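Local coordinates for DNA-damage inducible protein DDI1-like protein (PDB 5YQ8) that is probably an aspartic protease of the DDI1 family, this chain being its retropepsin-like domain, which pairs with a second copy, at residues 6-11 against 118-123; 18-23 against 86-91; 25-30 against 79-84; 69-74 against 111-116. One frame throughout, in Å; residues are numbered along the deposited sequence.

In the fold
All four contacts reach the six-stranded mixed sheet of the retropepsin-like domain. Interactions 2 and 3, with centres about 9 Å apart, lie in its middle, where strand 90-92 sits between 15-21 and 29-31 and strand 29-31 lies next to 74-83; both also touch the second subunit. Interaction 1 works from strand 7-12 and interaction 4 from strand 62-71; their partners 116-119 and 110-113 are neighbours in the separate three-stranded antiparallel sheet. Interaction 1 closes the longest loop, enclosing the other three, and interaction 3 is nested inside interaction 2. Interactions 1 and 4 join the smaller sheet to the mixed one, while 2 and 3 knit the strands around the active-site aspartate.

Interaction 1 of 4, residues 6-11 against 118-123; sequences LYVPCT and VPFLPE
The Phe120 ring takes Leu6 on one face and the carbonyl oxygen of Tyr7 at its edge. Leu6 CD2 stands 4.0 Å from the ring centroid and 16° off the normal, a CH-pi contact displaced toward the rim, while the other branch of the leucine lies over the tip, with Leu6 CD1 3.8 Å from Phe120 CZ. Val8 lies beside the ring with the same heading, and its CG1 comes within 3.6 Å of Phe120 CD1 from an oblique direction.

The backbone contributes one direct hydrogen bond: Leu121 N donates to Tyr7 O at 2.9 Å in a nearly straight bond, 170° at the hydrogen. The same oxygen receives a CA-H...O contact from Phe120. Water 1 adds a second link, accepting from Tyr7 N and donating to Leu121 O. In the retropepsin-like fold this joins strand 7-12 of the mixed sheet to the segment leaving strand 116-119 of the smaller sheet; the 110° between the segment directions sets it apart from strand pairing.

Farther along, Pro9 and Leu121 lie flank to flank with opposed directions, Pro9 CD to Leu121 CD2 being 3.7 Å, and Val118 CG1 approaches the same Pro9 CD at 3.9 Å. Ile104 of strand 103-105 touches both Leu6 and Phe120, and Lys98 of the second subunit packs on Leu6.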
loop_
_atom_site.group_PDB
_atom_site.type_symbol
_atom_site.label_atom_id
_atom_site.label_comp_id
_atom_site.label_asym_id
_atom_site.label_seq_id
_atom_site.Cartn_x
_atom_site.Cartn_y
_atom_site.Cartn_z
ATOM N N LEU A 6 2.245 2.550 7.795
ATOM C CA LEU A 6 1.650 1.434 8.580
ATOM C C LEU A 6 2.682 0.337 8.815
ATOM O O LEU A 6 3.146 -0.277 7.869
ATOM C CB LEU A 6 0.441 0.790 7.870
ATOM C CG LEU A 6 -0.679 1.739 7.490
ATOM C CD1 LEU A 6 -1.901 0.974 6.924
ATOM C CD2 LEU A 6 -1.081 2.599 8.723
ATOM N N TYR A 7 3.034 0.127 10.083
ATOM C CA TYR A 7 3.835 -1.022 10.517
ATOM C C TYR A 7 3.133 -1.791 11.627
ATOM O O TYR A 7 2.477 -1.220 12.438
ATOM C CB TYR A 7 5.198 -0.580 11.002
ATOM C CG TYR A 7 6.093 -0.052 9.918
ATOM C CD1 TYR A 7 5.963 1.270 9.417
ATOM C CD2 TYR A 7 7.145 -0.823 9.452
ATOM C CE1 TYR A 7 6.792 1.717 8.420
ATOM C CE2 TYR A 7 8.005 -0.346 8.472
ATOM C CZ TYR A 7 7.812 0.884 7.949
ATOM O OH TYR A 7 8.699 1.255 7.033
ATOM N N VAL A 8 3.242 -3.096 11.600
ATOM C CA VAL A 8 2.880 -3.942 12.697
ATOM C C VAL A 8 4.070 -4.718 13.226
ATOM O O VAL A 8 4.966 -5.107 12.459
ATOM C CB VAL A 8 1.764 -4.872 12.305
ATOM C CG1 VAL A 8 0.476 -4.086 12.095
ATOM C CG2 VAL A 8 2.136 -5.735 11.084
ATOM N N PRO A 9 4.081 -4.958 14.554
ATOM C CA PRO A 9 5.097 -5.881 15.072
ATOM C C PRO A 9 4.679 -7.355 14.919
ATOM O O PRO A 9 3.523 -7.669 14.746
ATOM C CB PRO A 9 5.204 -5.488 16.520
ATOM C CG PRO A 9 3.740 -5.033 16.845
ATOM C CD PRO A 9 3.208 -4.414 15.617
ATOM N N CYS A 10 5.651 -8.243 14.944
ATOM C CA CYS A 10 5.457 -9.679 14.917
ATOM C C CYS A 10 6.766 -10.373 15.272
ATOM O O CYS A 10 7.796 -9.738 15.398
ATOM C CB CYS A 10 5.038 -10.134 13.500
ATOM S SG CYS A 10 6.188 -9.798 12.122
ATOM N N THR A 11 6.746 -11.701 15.355
ATOM C CA THR A 11 7.957 -12.485 15.665
ATOM C C THR A 11 8.103 -13.660 14.685
ATOM O O THR A 11 7.147 -14.336 14.390
ATOM C CB THR A 11 7.924 -13.054 17.122
ATOM O OG1 THR A 11 6.810 -13.950 17.297
ATOM C CG2 THR A 11 7.805 -11.972 18.121
ATOM N N VAL A 118 -4.222 -6.211 15.528
ATOM C CA VAL A 118 -2.918 -5.683 15.893
ATOM C C VAL A 118 -2.958 -4.190 15.564
ATOM O O VAL A 118 -3.095 -3.831 14.416
ATOM C CB VAL A 118 -1.787 -6.301 15.042
ATOM C CG1 VAL A 118 -0.412 -5.984 15.575
ATOM C CG2 VAL A 118 -1.897 -7.771 15.079
ATOM N N PRO A 119 -2.709 -3.317 16.548
ATOM C CA PRO A 119 -2.667 -1.894 16.277
ATOM C C PRO A 119 -1.345 -1.545 15.584
ATOM O O PRO A 119 -0.314 -2.165 15.841
ATOM C CB PRO A 119 -2.756 -1.248 17.654
ATOM C CG PRO A 119 -2.463 -2.307 18.649
ATOM C CD PRO A 119 -2.245 -3.608 17.902
ATOM N N PHE A 120 -1.438 -0.601 14.661
ATOM C CA PHE A 120 -0.303 -0.067 13.945
ATOM C C PHE A 120 0.528 0.658 14.939
ATOM O O PHE A 120 -0.006 1.361 15.875
ATOM C CB PHE A 120 -0.734 0.865 12.807
ATOM C CG PHE A 120 -1.505 0.140 11.723
ATOM C CD1 PHE A 120 -0.944 -0.948 11.051
ATOM C CD2 PHE A 120 -2.823 0.496 11.421
ATOM C CE1 PHE A 120 -1.697 -1.670 10.102
ATOM C CE2 PHE A 120 -3.554 -0.222 10.465
ATOM C CZ PHE A 120 -2.987 -1.307 9.805
ATOM N N LEU A 121 1.829 0.519 14.731
ATOM C CA LEU A 121 2.770 1.107 15.612
ATOM C C LEU A 121 2.684 2.618 15.518
ATOM O O LEU A 121 2.507 3.164 14.408
ATOM C CB LEU A 121 4.190 0.678 15.274
ATOM C CG LEU A 121 4.547 -0.796 15.396
ATOM C CD1 LEU A 121 5.848 -1.019 14.684
ATOM C CD2 LEU A 121 4.676 -1.213 16.850
ATOM N N PRO A 122 2.848 3.302 16.676
ATOM C CA PRO A 122 2.871 4.758 16.673
ATOM C C PRO A 122 4.123 5.273 16.054
ATOM O O PRO A 122 5.076 4.563 15.969
ATOM C CB PRO A 122 2.802 5.112 18.148
ATOM C CG PRO A 122 3.167 3.892 18.840
ATOM C CD PRO A 122 2.693 2.777 18.035
ATOM N N GLU A 123 4.103 6.510 15.596
ATOM C CA GLU A 123 5.266 7.088 14.885
ATOM C C GLU A 123 6.492 7.002 15.736
ATOM O O GLU A 123 7.588 6.751 15.213
ATOM C CB GLU A 123 5.033 8.584 14.543
ATOM C CG GLU A 123 6.103 9.290 13.661
ATOM C CD GLU A 123 6.570 8.461 12.460
ATOM O OE1 GLU A 123 7.801 8.146 12.380
ATOM O OE2 GLU A 123 5.726 8.089 11.605
HETATM O O HOH W 1 2.653 2.471 11.644
#

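Interaction 2 of 4, residues 18-23 against 86-91; sequences KAFVDS and QAMDLI
Phe20 meets the 86-91 segment from its CB outward. Its CB lies 3.6 Å from Leu90 O, the oxygen that also accepts the hydrogen bond from Phe20 N at 2.7 Å. With chi1 -173° CG is anti to the backbone N, and there it meets the sulfur of Met88, which also reaches CD1. Met88 SD is 4.1 Å from the ring centroid and 22° off its normal, a Met-aromatic contact over one face, offset toward the rim. The methionine chain bends at chi3 (-70°), which places CE 3.5 Å from Phe20 CD2 and 3.9 Å from Phe20 CE2. Ile91 CG2 lies 4.0 Å from Phe20 CD2 at the ring edge and also touches Asp22 CB; Asp22 OD2 is in plane at the edge.

Ala19 CB meets Leu90 CD2 on the face opposite Phe20 and Ile91, and water 2 bridges Lys18 O and Leu90 N.

Asp22, the active-site aspartate, lies two residues after Phe20; its OD1 is close to OD1 of Asp22 of the second subunit, as expected of a retropepsin dimer. Strand 15-21 runs parallel to 90-92, bridged at Phe20 and Ile91, with strand 7-12 antiparallel on its other side; Tyr7 of that strand packs against Phe20, and strand 29-31 borders 90-92 beyond.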
loop_
_atom_site.group_PDB
_atom_site.type_symbol
_atom_site.label_atom_id
_atom_site.label_comp_id
_atom_site.label_asym_id
_atom_site.label_seq_id
_atom_site.Cartn_x
_atom_site.Cartn_y
_atom_site.Cartn_z
ATOM N N LYS A 18 9.467 -5.768 12.885
ATOM C CA LYS A 18 8.394 -4.935 12.446
ATOM C C LYS A 18 8.186 -5.041 10.926
ATOM O O LYS A 18 9.146 -5.156 10.171
ATOM C CB LYS A 18 8.592 -3.488 12.860
ATOM C CG LYS A 18 9.587 -2.655 12.077
ATOM C CD LYS A 18 9.264 -1.186 12.237
ATOM C CE LYS A 18 10.370 -0.368 11.612
ATOM N NZ LYS A 18 11.726 -0.604 12.229
ATOM N N ALA A 19 6.920 -5.038 10.516
ATOM C CA ALA A 19 6.521 -5.367 9.149
ATOM C C ALA A 19 5.720 -4.212 8.566
ATOM O O ALA A 19 4.750 -3.793 9.154
ATOM C CB ALA A 19 5.666 -6.647 9.118
ATOM N N PHE A 20 6.132 -3.737 7.408
ATOM C CA PHE A 20 5.397 -2.710 6.634
ATOM C C PHE A 20 4.208 -3.267 5.861
ATOM O O PHE A 20 4.372 -4.263 5.182
ATOM C CB PHE A 20 6.351 -2.104 5.652
ATOM C CG PHE A 20 5.808 -0.918 4.888
ATOM C CD1 PHE A 20 5.562 0.275 5.534
ATOM C CD2 PHE A 20 5.620 -0.981 3.490
ATOM C CE1 PHE A 20 5.155 1.388 4.813
ATOM C CE2 PHE A 20 5.163 0.111 2.794
ATOM C CZ PHE A 20 4.908 1.296 3.458
ATOM N N VAL A 21 3.056 -2.632 6.007
ATOM C CA VAL A 21 1.800 -3.132 5.439
ATOM C C VAL A 21 1.450 -2.302 4.203
ATOM O O VAL A 21 0.945 -1.171 4.349
ATOM C CB VAL A 21 0.650 -3.050 6.439
ATOM C CG1 VAL A 21 -0.675 -3.435 5.774
ATOM C CG2 VAL A 21 0.931 -3.900 7.700
ATOM N N ASP A 22 1.707 -2.862 3.024
ATOM C CA ASP A 22 1.742 -2.123 1.726
ATOM C C ASP A 22 0.760 -2.704 0.766
ATOM O O ASP A 22 1.041 -3.706 0.165
ATOM C CB ASP A 22 3.148 -2.237 1.131
ATOM C CG ASP A 22 3.403 -1.328 -0.044
ATOM O OD1 ASP A 22 2.456 -0.703 -0.560
ATOM O OD2 ASP A 22 4.598 -1.288 -0.469
ATOM N N SER A 23 -0.405 -2.109 0.629
ATOM C CA SER A 23 -1.465 -2.664 -0.219
ATOM C C SER A 23 -1.191 -2.480 -1.679
ATOM O O SER A 23 -1.748 -3.184 -2.495
ATOM C CB SER A 23 -2.840 -2.068 0.169
ATOM O OG SER A 23 -3.102 -0.795 -0.441
ATOM N N GLN A 86 17.634 -4.106 1.425
ATOM C CA GLN A 86 16.342 -3.471 1.438
ATOM C C GLN A 86 16.262 -2.681 2.754
ATOM O O GLN A 86 16.620 -3.158 3.848
ATOM C CB GLN A 86 15.257 -4.538 1.339
ATOM C CG GLN A 86 13.839 -4.006 1.326
ATOM C CD GLN A 86 12.755 -5.098 1.399
ATOM O OE1 GLN A 86 12.227 -5.540 0.381
ATOM N NE2 GLN A 86 12.372 -5.479 2.613
ATOM N N ALA A 87 15.797 -1.450 2.657
ATOM C CA ALA A 87 15.794 -0.576 3.828
ATOM C C ALA A 87 14.924 -1.196 4.914
ATOM O O ALA A 87 15.316 -1.171 6.102
ATOM C CB ALA A 87 15.291 0.825 3.474
ATOM N N MET A 88 13.777 -1.783 4.482
ATOM C CA MET A 88 12.709 -2.230 5.376
ATOM C C MET A 88 12.824 -3.709 5.616
ATOM O O MET A 88 12.917 -4.513 4.665
ATOM C CB MET A 88 11.314 -1.897 4.813
ATOM C CG MET A 88 11.176 -0.427 4.590
ATOM S SD MET A 88 9.464 0.017 4.366
ATOM C CE MET A 88 9.023 -0.672 2.775
ATOM N N ASP A 89 12.782 -4.083 6.901
ATOM C CA ASP A 89 13.015 -5.466 7.309
ATOM C C ASP A 89 12.052 -6.409 6.594
ATOM O O ASP A 89 12.477 -7.385 5.984
ATOM C CB ASP A 89 12.889 -5.590 8.819
ATOM C CG ASP A 89 14.025 -4.867 9.540
ATOM O OD1 ASP A 89 14.900 -4.263 8.811
ATOM O OD2 ASP A 89 14.083 -4.970 10.823
ATOM N N LEU A 90 10.763 -6.083 6.616
ATOM C CA LEU A 90 9.754 -6.971 6.147
ATOM C C LEU A 90 8.612 -6.141 5.641
ATOM O O LEU A 90 8.147 -5.182 6.335
ATOM C CB LEU A 90 9.291 -7.870 7.310
ATOM C CG LEU A 90 8.281 -8.945 6.985
ATOM C CD1 LEU A 90 8.740 -9.850 5.857
ATOM C CD2 LEU A 90 8.016 -9.757 8.237
ATOM N N ILE A 91 8.154 -6.516 4.444
ATOM C CA ILE A 91 7.027 -5.944 3.803
ATOM C C ILE A 91 5.920 -7.018 3.674
ATOM O O ILE A 91 6.146 -8.105 3.054
ATOM C CB ILE A 91 7.417 -5.399 2.430
ATOM C CG1 ILE A 91 8.633 -4.487 2.607
ATOM C CG2 ILE A 91 6.267 -4.617 1.878
ATOM C CD1 ILE A 91 9.211 -3.907 1.357
HETATM O O HOH W 2 9.872 -3.433 7.614
#

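Interaction 3 of 4, residues 25-30 against 79-84; sequences AQNSIM and AFYVIE
Two torsions bring Met30 and Phe80 together: Met30 CG is anti to the backbone N (chi1 167°), and Phe80 CG sits between its own N and carbonyl carbon (chi1 44°). The methionine then bends at its end, so that Met30 CE comes 3.5 Å from Phe80 CZ. The sulfur makes a Met-aromatic contact that is oblique to the ring, with Met30 SD 4.4 Å from its centroid.

The backbones pair in parallel through three hydrogen bonds. Tyr81 N donates to Ser28 O at 3.0 Å, Met30 N to Tyr81 O at 2.9 Å, and Ile83 N to Met30 O at 3.1 Å. Tyr81 thus both donates and accepts, its two bonds falling to the residues flanking Ile29. The side-chain hydroxyl of Ser28 bonds elsewhere, OG to Gly93 N.

On the sheet face shared by Ile29 and Tyr81, Ile29 CG2 packs 3.8 Å from Ile83 CG1, and Asn27 OD1 lies 3.4 Å from Tyr81 CE2 at the ring edge. The amide and ring planes are 55° apart.

Strand 29-31 sits between antiparallel 90-92 and parallel 74-83, with 62-71 beyond the latter. Helix 32-37 follows directly and touches Met30 through Ala35.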
loop_
_atom_site.group_PDB
_atom_site.type_symbol
_atom_site.label_atom_id
_atom_site.label_comp_id
_atom_site.label_asym_id
_atom_site.label_seq_id
_atom_site.Cartn_x
_atom_site.Cartn_y
_atom_site.Cartn_z
ATOM N N ALA A 25 1.921 -3.144 -2.869
ATOM C CA ALA A 25 3.056 -4.056 -3.202
ATOM C C ALA A 25 2.466 -5.407 -3.542
ATOM O O ALA A 25 1.761 -6.016 -2.734
ATOM C CB ALA A 25 4.009 -4.201 -2.033
ATOM N N GLN A 26 2.730 -5.867 -4.744
ATOM C CA GLN A 26 2.270 -7.181 -5.108
ATOM C C GLN A 26 3.005 -8.307 -4.333
ATOM O O GLN A 26 2.384 -9.299 -4.060
ATOM C CB GLN A 26 2.368 -7.397 -6.626
ATOM C CG GLN A 26 1.767 -8.720 -7.058
ATOM C CD GLN A 26 1.382 -8.744 -8.509
ATOM O OE1 GLN A 26 0.175 -8.675 -8.877
ATOM N NE2 GLN A 26 2.400 -8.868 -9.364
ATOM N N ASN A 27 4.280 -8.160 -3.984
ATOM C CA ASN A 27 5.048 -9.263 -3.325
ATOM C C ASN A 27 5.447 -8.884 -1.895
ATOM O O ASN A 27 5.752 -7.725 -1.615
ATOM C CB ASN A 27 6.293 -9.589 -4.158
ATOM C CG ASN A 27 5.943 -9.985 -5.598
ATOM O OD1 ASN A 27 5.579 -11.171 -5.861
ATOM N ND2 ASN A 27 5.964 -8.985 -6.522
ATOM N N SER A 28 5.409 -9.869 -0.997
ATOM C CA SER A 28 6.088 -9.773 0.302
ATOM C C SER A 28 7.573 -10.067 0.156
ATOM O O SER A 28 7.958 -10.969 -0.593
ATOM C CB SER A 28 5.470 -10.713 1.333
ATOM O OG SER A 28 4.182 -10.246 1.719
ATOM N N ILE A 29 8.390 -9.246 0.819
ATOM C CA ILE A 29 9.834 -9.275 0.694
ATOM C C ILE A 29 10.455 -8.978 2.036
ATOM O O ILE A 29 9.974 -8.134 2.755
ATOM C CB ILE A 29 10.352 -8.258 -0.320
ATOM C CG1 ILE A 29 9.776 -8.468 -1.722
ATOM C CG2 ILE A 29 11.837 -8.446 -0.502
ATOM C CD1 ILE A 29 9.814 -7.231 -2.584
ATOM N N MET A 30 11.502 -9.725 2.368
ATOM C CA MET A 30 12.268 -9.609 3.575
ATOM C C MET A 30 13.720 -9.375 3.237
ATOM O O MET A 30 14.252 -10.036 2.315
ATOM C CB MET A 30 12.136 -10.922 4.363
ATOM C CG MET A 30 13.125 -11.071 5.485
ATOM S SD MET A 30 12.794 -12.566 6.442
ATOM C CE MET A 30 11.270 -12.207 7.246
ATOM N N ALA A 79 5.030 -16.528 2.907
ATOM C CA ALA A 79 5.992 -16.775 1.810
ATOM C C ALA A 79 6.408 -15.412 1.306
ATOM O O ALA A 79 5.547 -14.495 1.138
ATOM C CB ALA A 79 5.382 -17.530 0.674
ATOM N N PHE A 80 7.722 -15.260 1.139
ATOM C CA PHE A 80 8.264 -14.026 0.642
ATOM C C PHE A 80 9.617 -14.161 -0.007
ATOM O O PHE A 80 10.274 -15.172 0.160
ATOM C CB PHE A 80 8.373 -13.036 1.764
ATOM C CG PHE A 80 8.918 -13.599 2.997
ATOM C CD1 PHE A 80 10.225 -13.952 3.073
ATOM C CD2 PHE A 80 8.088 -13.790 4.066
ATOM C CE1 PHE A 80 10.690 -14.496 4.227
ATOM C CE2 PHE A 80 8.508 -14.352 5.185
ATOM C CZ PHE A 80 9.820 -14.699 5.276
ATOM N N TYR A 81 9.973 -13.186 -0.822
ATOM C CA TYR A 81 11.291 -13.136 -1.414
ATOM C C TYR A 81 12.284 -12.588 -0.427
ATOM O O TYR A 81 11.941 -11.871 0.469
ATOM C CB TYR A 81 11.261 -12.277 -2.667
ATOM C CG TYR A 81 10.400 -12.838 -3.755
ATOM C CD1 TYR A 81 10.728 -14.057 -4.363
ATOM C CD2 TYR A 81 9.290 -12.168 -4.220
ATOM C CE1 TYR A 81 9.982 -14.594 -5.385
ATOM C CE2 TYR A 81 8.565 -12.686 -5.298
ATOM C CZ TYR A 81 8.908 -13.923 -5.849
ATOM O OH TYR A 81 8.225 -14.563 -6.853
ATOM N N VAL A 82 13.543 -12.935 -0.617
ATOM C CA VAL A 82 14.613 -12.418 0.200
ATOM C C VAL A 82 15.540 -11.616 -0.708
ATOM O O VAL A 82 15.973 -12.144 -1.755
ATOM C CB VAL A 82 15.369 -13.521 0.970
ATOM C CG1 VAL A 82 16.502 -12.919 1.750
ATOM C CG2 VAL A 82 14.438 -14.247 1.948
ATOM N N ILE A 83 15.795 -10.360 -0.324
ATOM C CA ILE A 83 16.592 -9.439 -1.106
ATOM C C ILE A 83 17.606 -8.740 -0.199
ATOM O O ILE A 83 17.219 -8.182 0.820
ATOM C CB ILE A 83 15.662 -8.421 -1.810
ATOM C CG1 ILE A 83 14.756 -9.140 -2.813
ATOM C CG2 ILE A 83 16.483 -7.362 -2.517
ATOM C CD1 ILE A 83 14.087 -8.317 -3.897
ATOM N N GLU A 84 18.882 -8.723 -0.580
ATOM C CA GLU A 84 19.955 -8.360 0.367
ATOM C C GLU A 84 19.809 -6.969 1.046
ATOM O O GLU A 84 19.620 -6.895 2.280
ATOM C CB GLU A 84 21.371 -8.526 -0.248
ATOM C CG GLU A 84 22.490 -8.079 0.736
ATOM C CD GLU A 84 23.855 -7.943 0.088
ATOM O OE1 GLU A 84 24.819 -8.653 0.497
ATOM O OE2 GLU A 84 23.963 -7.070 -0.815
#

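Interaction 4 of 4, residues 69-74 against 111-116; sequences VNLAGM and LTIDNI
Leu71 and Ile113 cross at about a right angle, Leu71 CD2 meeting the tip of the isoleucine, Ile113 CD1, at 3.6 Å. A chi1 of -178° sets Leu71 CG anti to the backbone N, and CG itself lies 3.8 Å from Ile113 CD1. Leu71 CD2 also touches Leu111 CD2 at 4.1 Å, again with the side chains crosswise, so one leucine branch spans Leu111 and Ile113, which both turn toward 69-74.

Met74 approaches Ile113 from another direction. The two side chains meet obliquely, and the methionine, bent at chi3 (-65°), brings its CE within 3.7 Å of Ile113 CG2 and 3.4 Å of Ile113 O. The Met74 and Asp114 side chains cross at about a right angle, with Met74 SD 3.7 Å from Asp114 CB.

Ala72 faces Ile116. Here the branch methyl does the touching: Ile116 CG2 lies 3.6 Å from Ala72 CB and 3.2 Å from Ala72 O, a close approach of a carbon to a carbonyl oxygen. The contact across the segments is thus carried by apolar groups, while each turn is closed by paired backbone bonds between its end residues.

The turns are those of two beta hairpins: type I' from Leu71 to Met74, linking strands 62-71 and 74-83, and type II' from Ile113 to Ile116, linking 110-113 and 116-119. Their side chains pack one hairpin end on the other, joining the mixed sheet of the retropepsin-like domain to its smaller antiparallel sheet.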
loop_
_atom_site.group_PDB
_atom_site.type_symbol
_atom_site.label_atom_id
_atom_site.label_comp_id
_atom_site.label_asym_id
_atom_site.label_seq_id
_atom_site.Cartn_x
_atom_site.Cartn_y
_atom_site.Cartn_z
ATOM N N VAL A 69 5.178 -17.065 11.058
ATOM C CA VAL A 69 5.230 -15.710 11.588
ATOM C C VAL A 69 4.083 -15.493 12.559
ATOM O O VAL A 69 2.912 -15.692 12.222
ATOM C CB VAL A 69 5.100 -14.743 10.430
ATOM C CG1 VAL A 69 5.290 -13.332 10.894
ATOM C CG2 VAL A 69 6.131 -15.020 9.368
ATOM N N ASN A 70 4.421 -15.063 13.771
ATOM C CA ASN A 70 3.464 -14.914 14.841
ATOM C C ASN A 70 2.894 -13.522 14.776
ATOM O O ASN A 70 3.439 -12.537 15.332
ATOM C CB ASN A 70 4.091 -15.214 16.206
ATOM C CG ASN A 70 3.132 -14.961 17.349
ATOM O OD1 ASN A 70 2.879 -13.788 17.703
ATOM N ND2 ASN A 70 2.486 -16.035 17.857
ATOM N N LEU A 71 1.768 -13.414 14.085
ATOM C CA LEU A 71 1.135 -12.115 13.835
ATOM C C LEU A 71 -0.238 -12.188 14.461
ATOM O O LEU A 71 -0.995 -13.179 14.263
ATOM C CB LEU A 71 1.111 -11.831 12.331
ATOM C CG LEU A 71 0.513 -10.476 11.956
ATOM C CD1 LEU A 71 1.156 -9.317 12.702
ATOM C CD2 LEU A 71 0.624 -10.206 10.480
ATOM N N ALA A 72 -0.550 -11.164 15.251
ATOM C CA ALA A 72 -1.820 -11.072 16.000
ATOM C C ALA A 72 -1.957 -12.165 16.981
ATOM O O ALA A 72 -3.089 -12.634 17.183
ATOM C CB ALA A 72 -3.052 -11.014 15.051
ATOM N N GLY A 73 -0.834 -12.566 17.591
ATOM C CA GLY A 73 -0.813 -13.762 18.440
ATOM C C GLY A 73 -1.172 -15.117 17.790
ATOM O O GLY A 73 -1.412 -16.118 18.473
ATOM N N MET A 74 -1.214 -15.169 16.464
ATOM C CA MET A 74 -1.493 -16.406 15.767
ATOM C C MET A 74 -0.300 -16.740 14.950
ATOM O O MET A 74 0.373 -15.861 14.443
ATOM C CB MET A 74 -2.690 -16.258 14.840
ATOM C CG MET A 74 -4.017 -15.991 15.495
ATOM S SD MET A 74 -5.279 -15.831 14.201
ATOM C CE MET A 74 -4.735 -14.386 13.369
ATOM N N LEU A 111 -4.732 -3.873 12.395
ATOM C CA LEU A 111 -4.684 -4.895 11.373
ATOM C C LEU A 111 -5.410 -6.080 11.879
ATOM O O LEU A 111 -4.977 -6.680 12.878
ATOM C CB LEU A 111 -3.275 -5.294 11.058
ATOM C CG LEU A 111 -3.072 -6.305 9.917
ATOM C CD1 LEU A 111 -3.462 -5.730 8.557
ATOM C CD2 LEU A 111 -1.604 -6.763 9.893
ATOM N N THR A 112 -6.521 -6.376 11.223
ATOM C CA THR A 112 -7.401 -7.412 11.692
ATOM C C THR A 112 -7.202 -8.700 10.881
ATOM O O THR A 112 -7.263 -8.716 9.688
ATOM C CB THR A 112 -8.876 -6.991 11.569
ATOM O OG1 THR A 112 -9.069 -5.703 12.132
ATOM C CG2 THR A 112 -9.740 -7.943 12.199
ATOM N N ILE A 113 -6.889 -9.767 11.583
ATOM C CA ILE A 113 -6.772 -11.128 11.027
ATOM C C ILE A 113 -7.513 -12.048 12.007
ATOM O O ILE A 113 -7.226 -12.032 13.160
ATOM C CB ILE A 113 -5.304 -11.598 10.943
ATOM C CG1 ILE A 113 -4.363 -10.467 10.462
ATOM C CG2 ILE A 113 -5.230 -12.839 10.067
ATOM C CD1 ILE A 113 -2.914 -10.857 10.464
ATOM N N ASP A 114 -8.458 -12.837 11.524
ATOM C CA ASP A 114 -9.344 -13.666 12.352
ATOM C C ASP A 114 -10.093 -12.738 13.291
ATOM O O ASP A 114 -10.559 -11.728 12.862
ATOM C CB ASP A 114 -8.588 -14.867 12.992
ATOM C CG ASP A 114 -9.435 -16.167 13.023
ATOM O OD1 ASP A 114 -10.592 -16.151 12.528
ATOM O OD2 ASP A 114 -8.970 -17.169 13.576
ATOM N N ASN A 115 -10.179 -13.071 14.561
ATOM C CA ASN A 115 -10.844 -12.244 15.595
ATOM C C ASN A 115 -9.849 -11.280 16.367
ATOM O O ASN A 115 -10.088 -10.966 17.519
ATOM C CB ASN A 115 -11.515 -13.127 16.689
ATOM C CG ASN A 115 -12.334 -14.280 16.137
ATOM O OD1 ASN A 115 -13.016 -14.155 15.120
ATOM N ND2 ASN A 115 -12.253 -15.427 16.794
ATOM N N ILE A 116 -8.724 -10.909 15.768
ATOM C CA ILE A 116 -7.649 -10.266 16.509
ATOM C C ILE A 116 -7.182 -9.064 15.689
ATOM O O ILE A 116 -6.852 -9.186 14.506
ATOM C CB ILE A 116 -6.443 -11.235 16.767
ATOM C CG1 ILE A 116 -6.907 -12.598 17.287
ATOM C CG2 ILE A 116 -5.487 -10.599 17.733
ATOM C CD1 ILE A 116 -7.722 -12.566 18.598
#